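Local coordinates for acetyl-CoA hydrolase/transferase family protein (Porphyromonas gingivalis, PDB 2NVV) that probably hydrolyses acetyl-CoA or transfers coenzyme A between acetate and another carboxylate, and binds zinc ions, at residues 16-21 with 76-81; 29-34 with 61-66; 144-149 with 173-178. One frame throughout, in Å; residues are numbered along the deposited sequence.

Contact 1 of 3, residues 16-21 with 76-81; sequences HHNDNV and AVKFRT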
ATOM      1  N   HIS A  16      -2.871 -16.595  32.214  1.00 10.41           N
ATOM      2  CA  HIS A  16      -4.043 -17.454  32.332  1.00 10.44           C
ATOM      3  C   HIS A  16      -4.702 -17.708  30.985  1.00 10.23           C
ATOM      4  O   HIS A  16      -4.436 -17.010  30.007  1.00  9.88           O
ATOM      5  CB  HIS A  16      -5.043 -16.810  33.279  1.00 11.36           C
ATOM      6  CG  HIS A  16      -4.419 -16.262  34.520  1.00 13.88           C
ATOM      7  ND1 HIS A  16      -4.045 -17.057  35.582  1.00 14.97           N
ATOM      8  CD2 HIS A  16      -4.071 -14.999  34.857  1.00 14.90           C
ATOM      9  CE1 HIS A  16      -3.494 -16.309  36.519  1.00 16.23           C
ATOM     10  NE2 HIS A  16      -3.497 -15.055  36.103  1.00 15.78           N
ATOM     11  N   HIS A  17      -5.561 -18.717  30.936  1.00  9.00           N
ATOM     12  CA  HIS A  17      -6.245 -19.048  29.703  1.00  8.79           C
ATOM     13  C   HIS A  17      -7.015 -17.834  29.221  1.00  8.89           C
ATOM     14  O   HIS A  17      -7.606 -17.101  30.022  1.00  9.34           O
ATOM     15  CB  HIS A  17      -7.202 -20.219  29.922  1.00  9.46           C
ATOM     16  CG  HIS A  17      -8.186 -20.406  28.812  1.00 10.23           C
ATOM     17  ND1 HIS A  17      -9.545 -20.242  28.986  1.00  9.94           N
ATOM     18  CD2 HIS A  17      -8.007 -20.706  27.504  1.00  9.78           C
ATOM     19  CE1 HIS A  17     -10.162 -20.435  27.833  1.00 10.25           C
ATOM     20  NE2 HIS A  17      -9.251 -20.717  26.917  1.00 10.38           N
ATOM     21  N   ASN A  18      -6.993 -17.622  27.911  1.00  7.67           N
ATOM     22  CA  ASN A  18      -7.700 -16.511  27.282  1.00  7.62           C
ATOM     23  C   ASN A  18      -7.039 -15.149  27.477  1.00  6.39           C
ATOM     24  O   ASN A  18      -7.585 -14.126  27.068  1.00  6.39           O
ATOM     25  CB  ASN A  18      -9.138 -16.453  27.782  1.00  8.63           C
ATOM     26  CG  ASN A  18     -10.104 -16.009  26.707  1.00  9.44           C
ATOM     27  OD1 ASN A  18     -10.266 -16.686  25.686  1.00 10.06           O
ATOM     28  ND2 ASN A  18     -10.757 -14.861  26.927  1.00  9.93           N
ATOM     29  N   ASP A  19      -5.873 -15.129  28.109  1.00  6.86           N
ATOM     30  CA  ASP A  19      -5.151 -13.880  28.288  1.00  6.39           C
ATOM     31  C   ASP A  19      -4.503 -13.556  26.953  1.00  6.39           C
ATOM     32  O   ASP A  19      -4.172 -14.455  26.185  1.00  6.39           O
ATOM     33  CB  ASP A  19      -4.035 -14.016  29.331  1.00  7.17           C
ATOM     34  CG  ASP A  19      -4.498 -13.740  30.750  1.00  7.72           C
ATOM     35  OD1 ASP A  19      -5.581 -13.136  30.942  1.00  9.91           O
ATOM     36  OD2 ASP A  19      -3.756 -14.117  31.686  1.00  8.47           O
ATOM     37  N   ASN A  20      -4.332 -12.275  26.670  1.00  6.39           N
ATOM     38  CA  ASN A  20      -3.660 -11.865  25.442  1.00  6.39           C
ATOM     39  C   ASN A  20      -2.258 -11.470  25.866  1.00  6.39           C
ATOM     40  O   ASN A  20      -2.080 -10.617  26.730  1.00  6.39           O
ATOM     41  CB  ASN A  20      -4.362 -10.675  24.780  1.00  6.39           C
ATOM     42  CG  ASN A  20      -5.618 -11.077  24.054  1.00  6.39           C
ATOM     43  OD1 ASN A  20      -5.804 -12.247  23.721  1.00  6.39           O
ATOM     44  ND2 ASN A  20      -6.483 -10.110  23.789  1.00  6.50           N
ATOM     45  N   VAL A  21      -1.259 -12.093  25.264  1.00  7.78           N
ATOM     46  CA  VAL A  21       0.115 -11.794  25.631  1.00  6.39           C
ATOM     47  C   VAL A  21       0.914 -11.176  24.495  1.00  6.39           C
ATOM     48  O   VAL A  21       0.854 -11.626  23.347  1.00  6.39           O
ATOM     49  CB  VAL A  21       0.847 -13.070  26.124  1.00  6.39           C
ATOM     50  CG1 VAL A  21       2.175 -12.696  26.734  1.00  6.39           C
ATOM     51  CG2 VAL A  21      -0.016 -13.811  27.139  1.00  6.39           C
ATOM     52  N   ALA A  76      -1.647 -24.126  22.390  1.00  8.50           N
ATOM     53  CA  ALA A  76      -2.147 -23.088  23.285  1.00  7.46           C
ATOM     54  C   ALA A  76      -2.215 -21.746  22.593  1.00  7.28           C
ATOM     55  O   ALA A  76      -2.116 -20.709  23.240  1.00  7.82           O
ATOM     56  CB  ALA A  76      -1.243 -22.990  24.530  1.00  7.18           C
ATOM     57  N   VAL A  77      -2.390 -21.762  21.281  1.00  7.69           N
ATOM     58  CA  VAL A  77      -2.457 -20.522  20.519  1.00  7.66           C
ATOM     59  C   VAL A  77      -3.893 -20.226  20.112  1.00  7.95           C
ATOM     60  O   VAL A  77      -4.402 -20.864  19.191  1.00  7.92           O
ATOM     61  CB  VAL A  77      -1.612 -20.622  19.219  1.00  6.43           C
ATOM     62  CG1 VAL A  77      -1.621 -19.299  18.492  1.00  6.39           C
ATOM     63  CG2 VAL A  77      -0.201 -21.062  19.538  1.00  7.05           C
ATOM     64  N   LYS A  78      -4.549 -19.272  20.768  1.00  7.64           N
ATOM     65  CA  LYS A  78      -5.927 -18.962  20.383  1.00  7.16           C
ATOM     66  C   LYS A  78      -5.907 -18.112  19.114  1.00  6.39           C
ATOM     67  O   LYS A  78      -6.747 -18.279  18.230  1.00  6.39           O
ATOM     68  CB  LYS A  78      -6.689 -18.251  21.516  1.00  8.13           C
ATOM     69  CG  LYS A  78      -6.446 -16.764  21.656  1.00 10.71           C
ATOM     70  CD  LYS A  78      -7.465 -16.127  22.626  1.00 11.36           C
ATOM     71  CE  LYS A  78      -8.896 -16.400  22.176  1.00 12.61           C
ATOM     72  NZ  LYS A  78      -9.920 -15.675  22.999  1.00 13.10           N
ATOM     73  N   PHE A  79      -4.948 -17.199  19.028  1.00  6.39           N
ATOM     74  CA  PHE A  79      -4.793 -16.376  17.836  1.00  6.39           C
ATOM     75  C   PHE A  79      -3.381 -15.814  17.817  1.00  6.62           C
ATOM     76  O   PHE A  79      -2.775 -15.607  18.866  1.00  6.39           O
ATOM     77  CB  PHE A  79      -5.861 -15.266  17.764  1.00  6.39           C
ATOM     78  CG  PHE A  79      -5.573 -14.056  18.618  1.00  6.39           C
ATOM     79  CD1 PHE A  79      -4.533 -13.186  18.294  1.00  6.73           C
ATOM     80  CD2 PHE A  79      -6.371 -13.770  19.731  1.00  6.39           C
ATOM     81  CE1 PHE A  79      -4.282 -12.045  19.052  1.00  6.81           C
ATOM     82  CE2 PHE A  79      -6.135 -12.631  20.505  1.00  6.39           C
ATOM     83  CZ  PHE A  79      -5.079 -11.761  20.159  1.00  6.53           C
ATOM     84  N   ARG A  80      -2.867 -15.570  16.612  1.00  7.60           N
ATOM     85  CA  ARG A  80      -1.503 -15.080  16.430  1.00  6.39           C
ATOM     86  C   ARG A  80      -1.365 -13.949  15.403  1.00  6.39           C
ATOM     87  O   ARG A  80      -2.007 -13.965  14.348  1.00  6.39           O
ATOM     88  CB  ARG A  80      -0.618 -16.258  16.010  1.00  6.39           C
ATOM     89  CG  ARG A  80       0.831 -15.918  15.747  1.00  6.39           C
ATOM     90  CD  ARG A  80       1.610 -15.793  17.038  1.00  6.39           C
ATOM     91  NE  ARG A  80       3.038 -15.662  16.763  1.00  6.39           N
ATOM     92  CZ  ARG A  80       3.597 -14.610  16.180  1.00  6.39           C
ATOM     93  NH1 ARG A  80       4.907 -14.586  15.956  1.00  6.39           N
ATOM     94  NH2 ARG A  80       2.850 -13.577  15.838  1.00  6.39           N
ATOM     95  N   THR A  81      -0.509 -12.978  15.725  1.00  6.39           N
ATOM     96  CA  THR A  81      -0.224 -11.829  14.860  1.00  6.39           C
ATOM     97  C   THR A  81       1.142 -11.263  15.239  1.00  6.93           C
ATOM     98  O   THR A  81       1.571 -11.374  16.387  1.00  6.39           O
ATOM     99  CB  THR A  81      -1.229 -10.680  15.031  1.00  6.65           C
ATOM    100  OG1 THR A  81      -2.356 -11.125  15.786  1.00 10.06           O
ATOM    101  CG2 THR A  81      -1.697 -10.186  13.682  1.00  6.39           C
TER
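N18 and K78, then N20 and F79, join the starts of strands 20-23 and 77-81 in the seven-stranded parallel sheet of the Rossmann-like N-terminal domain. These strands are not direct neighbours: strand 55-58 runs between them, and the nearest CA pair, that of N18 and K78, is 7.5 Å apart, so the contact is made by side chains reaching across the start of strand 55-58.

The polar part is one hydrogen bond, K78 NZ to N18 OD1 at 2.9 Å. The ammonium meets the oxygen from above, 43° out of the carbonyl plane, at a C=O...N angle of 124°. K78 CG lies between its backbone N and carbonyl carbon, and a bend at chi3 brings NZ to N18. N18 occupies the third position of a type II turn from H16 to D19.

The van der Waals part sets the amide of N20 against the ring of F79, their planes 72° apart. N20 ND2 is engaged by K119 O, and the ring of F79 also stacks edge-to-face with F58 of the intervening strand. Across the contact, N20 OD1 approaches the ring obliquely, 3.3 Å from F79 CE2 and 3.7 Å from F79 CZ.

Contact 2 of 3, residues 29-34 with 61-66; sequences AGNPKV and ASTGAR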
ATOM      1  N   ALA A  29      15.613 -12.590  17.919  1.00  6.39           N
ATOM      2  CA  ALA A  29      16.345 -11.536  18.626  1.00  6.39           C
ATOM      3  C   ALA A  29      15.434 -10.633  19.478  1.00  6.76           C
ATOM      4  O   ALA A  29      14.443 -10.085  18.976  1.00  6.56           O
ATOM      5  CB  ALA A  29      17.134 -10.687  17.619  1.00  6.39           C
ATOM      6  N   GLY A  30      15.778 -10.486  20.760  1.00  6.74           N
ATOM      7  CA  GLY A  30      15.005  -9.645  21.665  1.00  6.39           C
ATOM      8  C   GLY A  30      13.765 -10.280  22.270  1.00  6.39           C
ATOM      9  O   GLY A  30      13.011  -9.619  22.971  1.00  6.39           O
ATOM     10  N   ASN A  31      13.565 -11.567  22.004  1.00  7.16           N
ATOM     11  CA  ASN A  31      12.413 -12.311  22.500  1.00  6.39           C
ATOM     12  C   ASN A  31      12.694 -13.123  23.751  1.00  6.48           C
ATOM     13  O   ASN A  31      13.809 -13.602  23.955  1.00  6.39           O
ATOM     14  CB  ASN A  31      11.916 -13.275  21.421  1.00  6.39           C
ATOM     15  CG  ASN A  31      10.917 -12.646  20.488  1.00  6.93           C
ATOM     16  OD1 ASN A  31       9.727 -12.581  20.782  1.00  7.10           O
ATOM     17  ND2 ASN A  31      11.397 -12.168  19.358  1.00  8.28           N
ATOM     18  N   PRO A  32      11.676 -13.293  24.613  1.00  6.67           N
ATOM     19  CA  PRO A  32      11.843 -14.072  25.837  1.00  6.44           C
ATOM     20  C   PRO A  32      12.098 -15.526  25.407  1.00  7.78           C
ATOM     21  O   PRO A  32      11.524 -15.981  24.419  1.00  6.39           O
ATOM     22  CB  PRO A  32      10.504 -13.872  26.548  1.00  6.39           C
ATOM     23  CG  PRO A  32       9.547 -13.663  25.410  1.00  6.75           C
ATOM     24  CD  PRO A  32      10.321 -12.724  24.542  1.00  6.39           C
ATOM     25  N   LYS A  33      12.950 -16.243  26.143  1.00  7.54           N
ATOM     26  CA  LYS A  33      13.308 -17.614  25.787  1.00  7.41           C
ATOM     27  C   LYS A  33      13.016 -18.720  26.809  1.00  7.98           C
ATOM     28  O   LYS A  33      13.082 -19.909  26.474  1.00  8.18           O
ATOM     29  CB  LYS A  33      14.796 -17.655  25.441  1.00  7.05           C
ATOM     30  CG  LYS A  33      15.204 -16.684  24.368  1.00  6.84           C
ATOM     31  CD  LYS A  33      16.710 -16.491  24.358  1.00  8.07           C
ATOM     32  CE  LYS A  33      17.146 -15.552  23.238  1.00 10.41           C
ATOM     33  NZ  LYS A  33      16.643 -14.172  23.415  1.00 10.50           N
ATOM     34  N   VAL A  34      12.699 -18.355  28.047  1.00  7.91           N
ATOM     35  CA  VAL A  34      12.453 -19.382  29.053  1.00  7.59           C
ATOM     36  C   VAL A  34      11.036 -19.390  29.655  1.00  7.92           C
ATOM     37  O   VAL A  34      10.507 -20.443  30.025  1.00  7.74           O
ATOM     38  CB  VAL A  34      13.526 -19.288  30.179  1.00  8.16           C
ATOM     39  CG1 VAL A  34      13.213 -18.137  31.102  1.00  9.67           C
ATOM     40  CG2 VAL A  34      13.610 -20.599  30.945  1.00  9.47           C
ATOM     41  N   ALA A  61       7.577  -9.681  15.172  1.00  6.39           N
ATOM     42  CA  ALA A  61       7.639 -10.495  13.967  1.00  6.42           C
ATOM     43  C   ALA A  61       7.801 -11.950  14.423  1.00  6.39           C
ATOM     44  O   ALA A  61       7.062 -12.411  15.303  1.00  6.39           O
ATOM     45  CB  ALA A  61       8.805 -10.063  13.102  1.00  6.39           C
ATOM     46  N   SER A  62       8.766 -12.658  13.835  1.00  6.39           N
ATOM     47  CA  SER A  62       9.030 -14.047  14.178  1.00  6.39           C
ATOM     48  C   SER A  62       9.671 -14.164  15.558  1.00  6.93           C
ATOM     49  O   SER A  62      10.242 -13.209  16.091  1.00  8.31           O
ATOM     50  CB  SER A  62       9.933 -14.695  13.129  1.00  6.69           C
ATOM     51  OG  SER A  62      11.137 -13.970  12.984  1.00  8.53           O
ATOM     52  N   THR A  63       9.558 -15.352  16.138  1.00  7.67           N
ATOM     53  CA  THR A  63      10.100 -15.625  17.456  1.00  8.00           C
ATOM     54  C   THR A  63      10.849 -16.955  17.369  1.00  8.47           C
ATOM     55  O   THR A  63      10.729 -17.681  16.378  1.00  8.63           O
ATOM     56  CB  THR A  63       8.948 -15.717  18.478  1.00  6.39           C
ATOM     57  OG1 THR A  63       8.206 -16.923  18.271  1.00  6.39           O
ATOM     58  CG2 THR A  63       8.002 -14.561  18.286  1.00  6.39           C
ATOM     59  N   GLY A  64      11.630 -17.292  18.387  1.00  9.00           N
ATOM     60  CA  GLY A  64      12.353 -18.559  18.318  1.00  9.58           C
ATOM     61  C   GLY A  64      11.446 -19.783  18.338  1.00 10.31           C
ATOM     62  O   GLY A  64      10.212 -19.671  18.299  1.00 10.89           O
ATOM     63  N   ALA A  65      12.052 -20.962  18.391  1.00  9.05           N
ATOM     64  CA  ALA A  65      11.280 -22.195  18.459  1.00  9.02           C
ATOM     65  C   ALA A  65      10.832 -22.353  19.916  1.00  8.84           C
ATOM     66  O   ALA A  65       9.959 -23.159  20.234  1.00 10.60           O
ATOM     67  CB  ALA A  65      12.150 -23.375  18.037  1.00  7.35           C
ATOM     68  N   ARG A  66      11.446 -21.565  20.797  1.00  8.65           N
ATOM     69  CA  ARG A  66      11.145 -21.609  22.227  1.00  7.82           C
ATOM     70  C   ARG A  66      10.066 -20.605  22.597  1.00  7.62           C
ATOM     71  O   ARG A  66       9.915 -20.231  23.757  1.00  7.14           O
ATOM     72  CB  ARG A  66      12.424 -21.335  23.010  1.00  8.58           C
ATOM     73  CG  ARG A  66      13.562 -22.194  22.517  1.00  9.26           C
ATOM     74  CD  ARG A  66      14.883 -21.530  22.752  1.00 11.46           C
ATOM     75  NE  ARG A  66      15.265 -21.580  24.148  1.00 13.75           N
ATOM     76  CZ  ARG A  66      16.359 -21.010  24.626  1.00 14.65           C
ATOM     77  NH1 ARG A  66      17.170 -20.342  23.804  1.00 15.05           N
ATOM     78  NH2 ARG A  66      16.645 -21.117  25.916  1.00 14.93           N
TER
HETATM   79  O   HOH W   1      12.255 -17.141  21.710  1.00  3.49           O
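K33, whose CB packs against R66, has its NZ gripped by two acceptors: N31 O at 2.9 Å and the carboxylate of E126 in a salt bridge. The bond to N31 O is in the carbonyl plane with a C=O...N angle of 157°. A bend at chi4 (65°), at the end of an otherwise extended chain, turns the ammonium back to this carbonyl two residues earlier.

K33 CB lies over the centre of one face of the R66 guanidinium, 3.8 Å from R66 CZ, with the two side chains running obliquely past each other. Although the alkyl chain packs on this face, K33 NZ and R66 NH1 stay 6.2 Å apart, and each cation has its own carboxylate, E126 for K33 NZ and E214 for R66 NH2.

Both segments lie beyond the C-terminal ends of parallel strands of the Rossmann-like domain: residues 29-34 lead from strand 20-23 to helix 35-47, whereas residues 61-66 follow strand 55-58 and enter helix 65-73. The side chain of S62 is about 7 Å from that of N374, a predicted CoA-binding residue.

Around N31 the contact is van der Waals packing: T63 CG2 comes 3.6 Å from N31 OD1, the two side chains crossing at about a right angle, while T63 OG1 is hydrogen-bonded to D68. Between the two pairs, a water donates to P32 O at 3.0 Å and weakly accepts G64 N at 3.4 Å.

Contact 3 of 3, residues 144-149 with 173-178; sequences ILPTIC and LCEPLD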
ATOM      1  N   ILE A 144       7.358  -4.371  18.912  1.00  6.53           N
ATOM      2  CA  ILE A 144       6.286  -3.544  19.457  1.00  6.39           C
ATOM      3  C   ILE A 144       6.450  -3.370  20.963  1.00  6.39           C
ATOM      4  O   ILE A 144       5.486  -3.126  21.673  1.00  6.39           O
ATOM      5  CB  ILE A 144       4.894  -4.168  19.180  1.00  6.39           C
ATOM      6  CG1 ILE A 144       4.753  -5.500  19.924  1.00  6.39           C
ATOM      7  CG2 ILE A 144       4.719  -4.374  17.688  1.00  6.39           C
ATOM      8  CD1 ILE A 144       3.430  -6.202  19.700  1.00  6.39           C
ATOM      9  N   LEU A 145       7.685  -3.484  21.432  1.00  6.39           N
ATOM     10  CA  LEU A 145       8.012  -3.355  22.841  1.00  6.39           C
ATOM     11  C   LEU A 145       7.339  -2.206  23.577  1.00  6.39           C
ATOM     12  O   LEU A 145       6.564  -2.429  24.504  1.00  6.49           O
ATOM     13  CB  LEU A 145       9.528  -3.228  23.008  1.00  6.39           C
ATOM     14  CG  LEU A 145      10.059  -2.927  24.419  1.00  6.39           C
ATOM     15  CD1 LEU A 145      10.100  -4.193  25.252  1.00  6.66           C
ATOM     16  CD2 LEU A 145      11.451  -2.343  24.323  1.00  6.39           C
ATOM     17  N   PRO A 146       7.628  -0.953  23.181  1.00  6.72           N
ATOM     18  CA  PRO A 146       6.993   0.163  23.888  1.00  6.39           C
ATOM     19  C   PRO A 146       5.475   0.117  23.990  1.00  6.53           C
ATOM     20  O   PRO A 146       4.906   0.542  24.996  1.00  6.84           O
ATOM     21  CB  PRO A 146       7.510   1.396  23.135  1.00  6.39           C
ATOM     22  CG  PRO A 146       7.882   0.873  21.779  1.00  6.39           C
ATOM     23  CD  PRO A 146       8.489  -0.463  22.090  1.00  7.11           C
ATOM     24  N   THR A 147       4.817  -0.415  22.970  1.00  6.48           N
ATOM     25  CA  THR A 147       3.371  -0.480  22.990  1.00  6.83           C
ATOM     26  C   THR A 147       2.844  -1.569  23.923  1.00  6.39           C
ATOM     27  O   THR A 147       1.884  -1.331  24.655  1.00  6.51           O
ATOM     28  CB  THR A 147       2.813  -0.693  21.575  1.00  6.39           C
ATOM     29  OG1 THR A 147       3.320   0.336  20.715  1.00  6.39           O
ATOM     30  CG2 THR A 147       1.282  -0.645  21.581  1.00  6.39           C
ATOM     31  N   ILE A 148       3.459  -2.751  23.912  1.00  6.39           N
ATOM     32  CA  ILE A 148       2.985  -3.821  24.784  1.00  6.77           C
ATOM     33  C   ILE A 148       3.252  -3.506  26.259  1.00  6.98           C
ATOM     34  O   ILE A 148       2.489  -3.908  27.133  1.00  7.11           O
ATOM     35  CB  ILE A 148       3.612  -5.217  24.414  1.00  6.95           C
ATOM     36  CG1 ILE A 148       5.131  -5.150  24.394  1.00  6.39           C
ATOM     37  CG2 ILE A 148       3.100  -5.672  23.064  1.00  6.39           C
ATOM     38  CD1 ILE A 148       5.780  -6.462  24.033  1.00  6.39           C
ATOM     39  N   CYS A 149       4.334  -2.785  26.529  1.00  7.65           N
ATOM     40  CA  CYS A 149       4.679  -2.405  27.893  1.00  7.74           C
ATOM     41  C   CYS A 149       3.712  -1.350  28.411  1.00  9.12           C
ATOM     42  O   CYS A 149       3.394  -1.309  29.607  1.00  9.59           O
ATOM     43  CB  CYS A 149       6.098  -1.852  27.951  1.00  7.72           C
ATOM     44  SG  CYS A 149       7.403  -3.099  27.865  1.00  6.39           S
ATOM     45  N   LEU A 173      13.679   4.376  21.362  1.00  6.58           N
ATOM     46  CA  LEU A 173      12.319   3.972  21.709  1.00  7.32           C
ATOM     47  C   LEU A 173      11.338   5.101  21.945  1.00  7.59           C
ATOM     48  O   LEU A 173      11.660   6.089  22.595  1.00  8.32           O
ATOM     49  CB  LEU A 173      12.327   3.079  22.960  1.00  6.91           C
ATOM     50  CG  LEU A 173      13.085   1.742  23.004  1.00  6.39           C
ATOM     51  CD1 LEU A 173      12.961   1.003  21.686  1.00  6.82           C
ATOM     52  CD2 LEU A 173      14.527   1.996  23.309  1.00  6.39           C
ATOM     53  N   CYS A 174      10.132   4.935  21.411  1.00  7.86           N
ATOM     54  CA  CYS A 174       9.070   5.910  21.588  1.00  7.98           C
ATOM     55  C   CYS A 174       7.827   5.540  20.801  1.00  8.27           C
ATOM     56  O   CYS A 174       7.802   4.554  20.064  1.00  6.39           O
ATOM     57  CB  CYS A 174       9.533   7.334  21.204  1.00  8.82           C
ATOM     58  SG  CYS A 174      10.158   7.577  19.510  1.00 14.75           S
ATOM     59  N   GLU A 175       6.790   6.345  20.998  1.00  7.61           N
ATOM     60  CA  GLU A 175       5.517   6.191  20.322  1.00  7.30           C
ATOM     61  C   GLU A 175       5.039   7.594  20.051  1.00  7.06           C
ATOM     62  O   GLU A 175       5.335   8.508  20.810  1.00  6.39           O
ATOM     63  CB  GLU A 175       4.496   5.507  21.222  1.00  8.40           C
ATOM     64  CG  GLU A 175       4.826   4.081  21.574  1.00 10.19           C
ATOM     65  CD  GLU A 175       3.764   3.461  22.444  1.00 11.23           C
ATOM     66  OE1 GLU A 175       3.591   3.942  23.590  1.00 10.04           O
ATOM     67  OE2 GLU A 175       3.106   2.499  21.974  1.00 12.72           O
ATOM     68  N   PRO A 176       4.290   7.789  18.961  1.00  6.39           N
ATOM     69  CA  PRO A 176       3.790   9.130  18.647  1.00  6.39           C
ATOM     70  C   PRO A 176       2.403   9.326  19.248  1.00  6.47           C
ATOM     71  O   PRO A 176       1.761   8.370  19.671  1.00  6.39           O
ATOM     72  CB  PRO A 176       3.744   9.120  17.127  1.00  6.39           C
ATOM     73  CG  PRO A 176       3.274   7.727  16.855  1.00  8.18           C
ATOM     74  CD  PRO A 176       4.087   6.874  17.821  1.00  6.39           C
ATOM     75  N   LEU A 177       1.948  10.572  19.300  1.00  6.53           N
ATOM     76  CA  LEU A 177       0.611  10.840  19.798  1.00  6.41           C
ATOM     77  C   LEU A 177      -0.292  10.220  18.733  1.00  6.67           C
ATOM     78  O   LEU A 177       0.156   9.936  17.624  1.00  6.39           O
ATOM     79  CB  LEU A 177       0.376  12.351  19.897  1.00  6.39           C
ATOM     80  CG  LEU A 177       0.642  13.081  21.220  1.00  6.39           C
ATOM     81  CD1 LEU A 177       1.555  12.275  22.114  1.00  6.39           C
ATOM     82  CD2 LEU A 177       1.246  14.462  20.919  1.00  6.39           C
ATOM     83  N   ASP A 178      -1.554   9.993  19.059  1.00  7.39           N
ATOM     84  CA  ASP A 178      -2.463   9.406  18.095  1.00  7.16           C
ATOM     85  C   ASP A 178      -3.449  10.451  17.590  1.00  6.52           C
ATOM     86  O   ASP A 178      -3.694  11.467  18.243  1.00  6.39           O
ATOM     87  CB  ASP A 178      -3.193   8.224  18.731  1.00  6.73           C
ATOM     88  CG  ASP A 178      -2.263   7.054  19.018  1.00  6.39           C
ATOM     89  OD1 ASP A 178      -2.452   6.363  20.044  1.00  7.64           O
ATOM     90  OD2 ASP A 178      -1.340   6.824  18.207  1.00  7.83           O
TER
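C174 O lies 4.1 Å from P146 CG, at the outer rim of the proline ring, just after L173, whose CD1 comes no nearer than 4.5 Å to L145 CD2. At C174 it is the backbone that does the touching, since the CB turns away from the helix. With C174 and E175 set against P146 and T147, the non-helical segment 173-178 runs past the first turn of helix 145-151, for which I144 is the N-cap residue.

E175 makes the polar contact, and shares the packing with P146. Its CG is anti to its own carbonyl carbon (chi1 -66°) and the chain is extended beyond it (chi2 -179°), which lets E175 CG pack on P146 CB at 4.1 Å while the carboxylate reaches the next residue of the helix. There T147 OG1 donates to E175 OE2 at 2.5 Å, meeting the oxygen on its anti side and 25° out of the carboxylate plane. The same OE2 forms a salt bridge with R113 of helix 108-113, and OE1 forms another with R150, one turn further along helix 145-151. Further along the segment, D178 OD2 also pairs with R113, so that this arginine links the two acidic residues of the segment.

With one hydroxyl and two arginines around it, the E175 carboxylate is probably held in its ionised form. OE2 is shared by T147 of helix 145-151 and R113 of helix 108-113, and OE1 goes to R150 of the first helix, so the carboxylate ties the loop to both helices.

How the contacts relate
Contact 2 is the buried one, its centre 14 Å from that of the chain; contact 3 is partly buried and contact 1 lies at the surface, 22 Å out. Contacts 1 and 2 serve opposite ends of the same parallel sheet, where strands start and where they give way to helices. Helix 65-73 leads directly into strand 77-81, and R80 NH1 is 3.1 Å from A61 O, a probable hydrogen bond between contacts 1 and 2. Contact 3 comes later in the chain, touches neither, and joins a helix to a loop. Across its two segments, contact 1 has a lysine-amide bond, contact 2 packing and a water, and contact 3 a hydroxyl-carboxylate bond.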